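Side-chain contact in DNA polymerase III subunit beta (Helicobacter pylori 26695, PDB 4S3I), which tethers DNA polymerases and other proteins to DNA as a sliding ring and so confers processivity on them: residues I129-A133 against P134-D138. Numbering follows the deposited sequence.
Sequences IEVNA and PFLVD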
ATOM      1  N   ILE A 129      33.487  14.549   7.976  1.00 34.86           N
ATOM      2  CA  ILE A 129      32.996  15.672   7.202  1.00 35.22           C
ATOM      3  C   ILE A 129      31.754  16.275   7.855  1.00 38.49           C
ATOM      4  O   ILE A 129      31.029  15.604   8.605  1.00 34.15           O
ATOM      5  CB  ILE A 129      32.667  15.267   5.757  1.00 33.81           C
ATOM      6  CG1 ILE A 129      31.712  14.073   5.736  1.00 32.96           C
ATOM      7  CG2 ILE A 129      33.935  14.940   4.983  1.00 40.04           C
ATOM      8  CD1 ILE A 129      31.074  13.861   4.360  1.00 36.23           C
ATOM      9  N   GLU A 130      31.537  17.554   7.573  1.00 34.24           N
ATOM     10  CA  GLU A 130      30.337  18.253   7.982  1.00 36.16           C
ATOM     11  C   GLU A 130      29.554  18.448   6.699  1.00 37.38           C
ATOM     12  O   GLU A 130      30.103  18.928   5.706  1.00 41.34           O
ATOM     13  CB  GLU A 130      30.696  19.610   8.603  1.00 44.91           C
ATOM     14  CG  GLU A 130      30.257  19.790  10.061  1.00 65.45           C
ATOM     15  CD  GLU A 130      31.068  18.955  11.053  1.00 79.11           C
ATOM     16  OE1 GLU A 130      31.945  18.179  10.613  1.00 87.14           O
ATOM     17  OE2 GLU A 130      30.831  19.074  12.278  1.00 77.19           O
ATOM     18  N   VAL A 131      28.289  18.046   6.700  1.00 32.34           N
ATOM     19  CA  VAL A 131      27.481  18.096   5.494  1.00 31.64           C
ATOM     20  C   VAL A 131      26.402  19.144   5.683  1.00 36.46           C
ATOM     21  O   VAL A 131      25.451  18.921   6.420  1.00 33.42           O
ATOM     22  CB  VAL A 131      26.850  16.721   5.215  1.00 36.44           C
ATOM     23  CG1 VAL A 131      25.949  16.778   3.978  1.00 35.18           C
ATOM     24  CG2 VAL A 131      27.930  15.679   5.028  1.00 31.02           C
ATOM     25  N   ASN A 132      26.548  20.298   5.037  1.00 31.95           N
ATOM     26  CA  ASN A 132      25.571  21.360   5.254  1.00 39.09           C
ATOM     27  C   ASN A 132      24.640  21.611   4.065  1.00 40.46           C
ATOM     28  O   ASN A 132      23.986  22.651   3.984  1.00 39.82           O
ATOM     29  CB  ASN A 132      26.260  22.651   5.712  1.00 45.42           C
ATOM     30  CG  ASN A 132      26.789  22.558   7.141  1.00 56.21           C
ATOM     31  OD1 ASN A 132      27.958  22.846   7.400  1.00 62.20           O
ATOM     32  ND2 ASN A 132      25.930  22.143   8.071  1.00 54.34           N
ATOM     33  N   ALA A 133      24.577  20.641   3.161  1.00 30.85           N
ATOM     34  CA  ALA A 133      23.720  20.717   1.981  1.00 30.33           C
ATOM     35  C   ALA A 133      23.198  19.322   1.665  1.00 35.15           C
ATOM     36  O   ALA A 133      23.751  18.337   2.156  1.00 34.13           O
ATOM     37  CB  ALA A 133      24.488  21.295   0.801  1.00 33.79           C
ATOM     38  N   PRO A 134      22.138  19.222   0.838  1.00 31.17           N
ATOM     39  CA  PRO A 134      21.546  17.892   0.642  1.00 29.15           C
ATOM     40  C   PRO A 134      22.350  16.970  -0.269  1.00 28.07           C
ATOM     41  O   PRO A 134      21.886  15.865  -0.547  1.00 27.59           O
ATOM     42  CB  PRO A 134      20.194  18.198  -0.026  1.00 39.30           C
ATOM     43  CG  PRO A 134      19.933  19.658   0.249  1.00 40.77           C
ATOM     44  CD  PRO A 134      21.286  20.297   0.297  1.00 34.14           C
ATOM     45  N   PHE A 135      23.525  17.387  -0.724  1.00 28.47           N
ATOM     46  CA  PHE A 135      24.224  16.617  -1.768  1.00 30.79           C
ATOM     47  C   PHE A 135      24.513  15.134  -1.444  1.00 28.08           C
ATOM     48  O   PHE A 135      24.405  14.273  -2.319  1.00 30.82           O
ATOM     49  CB  PHE A 135      25.510  17.330  -2.226  1.00 35.71           C
ATOM     50  CG  PHE A 135      26.478  17.611  -1.116  1.00 37.53           C
ATOM     51  CD1 PHE A 135      26.550  18.873  -0.554  1.00 42.90           C
ATOM     52  CD2 PHE A 135      27.324  16.616  -0.638  1.00 34.80           C
ATOM     53  CE1 PHE A 135      27.440  19.147   0.467  1.00 47.17           C
ATOM     54  CE2 PHE A 135      28.215  16.879   0.389  1.00 40.01           C
ATOM     55  CZ  PHE A 135      28.272  18.151   0.943  1.00 45.56           C
ATOM     56  N   LEU A 136      24.882  14.830  -0.203  1.00 28.37           N
ATOM     57  CA  LEU A 136      25.225  13.449   0.131  1.00 28.31           C
ATOM     58  C   LEU A 136      23.998  12.537   0.114  1.00 27.72           C
ATOM     59  O   LEU A 136      24.036  11.465  -0.493  1.00 27.51           O
ATOM     60  CB  LEU A 136      25.970  13.366   1.468  1.00 30.34           C
ATOM     61  CG  LEU A 136      26.479  11.973   1.867  1.00 29.97           C
ATOM     62  CD1 LEU A 136      27.427  11.415   0.810  1.00 29.14           C
ATOM     63  CD2 LEU A 136      27.184  12.032   3.229  1.00 30.12           C
ATOM     64  N   VAL A 137      22.901  12.950   0.745  1.00 27.51           N
ATOM     65  CA  VAL A 137      21.725  12.076   0.732  1.00 27.03           C
ATOM     66  C   VAL A 137      21.083  12.043  -0.660  1.00 27.19           C
ATOM     67  O   VAL A 137      20.379  11.093  -1.013  1.00 26.31           O
ATOM     68  CB  VAL A 137      20.681  12.425   1.816  1.00 30.38           C
ATOM     69  CG1 VAL A 137      21.356  12.587   3.185  1.00 31.34           C
ATOM     70  CG2 VAL A 137      19.886  13.686   1.439  1.00 33.07           C
ATOM     71  N   ASP A 138      21.318  13.093  -1.438  1.00 27.22           N
ATOM     72  CA  ASP A 138      20.855  13.117  -2.821  1.00 26.41           C
ATOM     73  C   ASP A 138      21.593  12.028  -3.598  1.00 26.36           C
ATOM     74  O   ASP A 138      20.988  11.250  -4.325  1.00 26.04           O
ATOM     75  CB  ASP A 138      21.114  14.497  -3.434  1.00 26.64           C
ATOM     76  CG  ASP A 138      20.477  14.654  -4.813  1.00 31.41           C
ATOM     77  OD1 ASP A 138      19.293  14.294  -4.965  1.00 28.11           O
ATOM     78  OD2 ASP A 138      21.158  15.135  -5.747  1.00 32.12           O
TER
HETATM   79  O   HOH W   1      23.118  15.598   2.391  1.00 24.68           O
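Val131 sends its two methyls to different partners just where strand 127-131 gives way, through a short turn, to helix 135-143. CG1, anti to the backbone N (chi1 178°), comes down over a face of the Phe135 ring, nearest to Phe135 CZ at 4.1 Å. CG2 meets Leu136 instead, with Val131 CG2 and Leu136 CD2 4.1 Å apart and the two side chains lying roughly at right angles. The same Leu136 CD2 is reached more loosely by Ile129 CD1, two residues back along the strand.

Phe135 takes a chi1 of 57°, placing CG between its own backbone N and carbonyl carbon. That torsion turns the ring back over the chain that precedes it. Ala133 CB comes to the ring edge, 3.5 Å from Phe135 CD1, while the Ala133 carbonyl oxygen sits over the same face as Val131 CG1, 3.9 Å above the plane of the Phe135 ring and offset toward the rim.

That same carbonyl accepts a hydrogen bond from a water, 2.8 Å from Ala133 O, which in turn accepts one from Val137 N at 3.1 Å. The water therefore bridges the turn to a first-turn amide of the helix, and Asp138 N bonds to Pro134 O at 3.0 Å, a helical i to i-4 bond.

Around the turn, Leu136 touches Met161 and Ile129 touches Phe163, both on strand 158-164, and Val131 pairs through its backbone with Phe217, which Val137 also touches. This is a strand-to-helix turn in the central domain of the DNA polymerase III beta subunit, setting the start of helix 135-143 against strands 158-164 and 217-221.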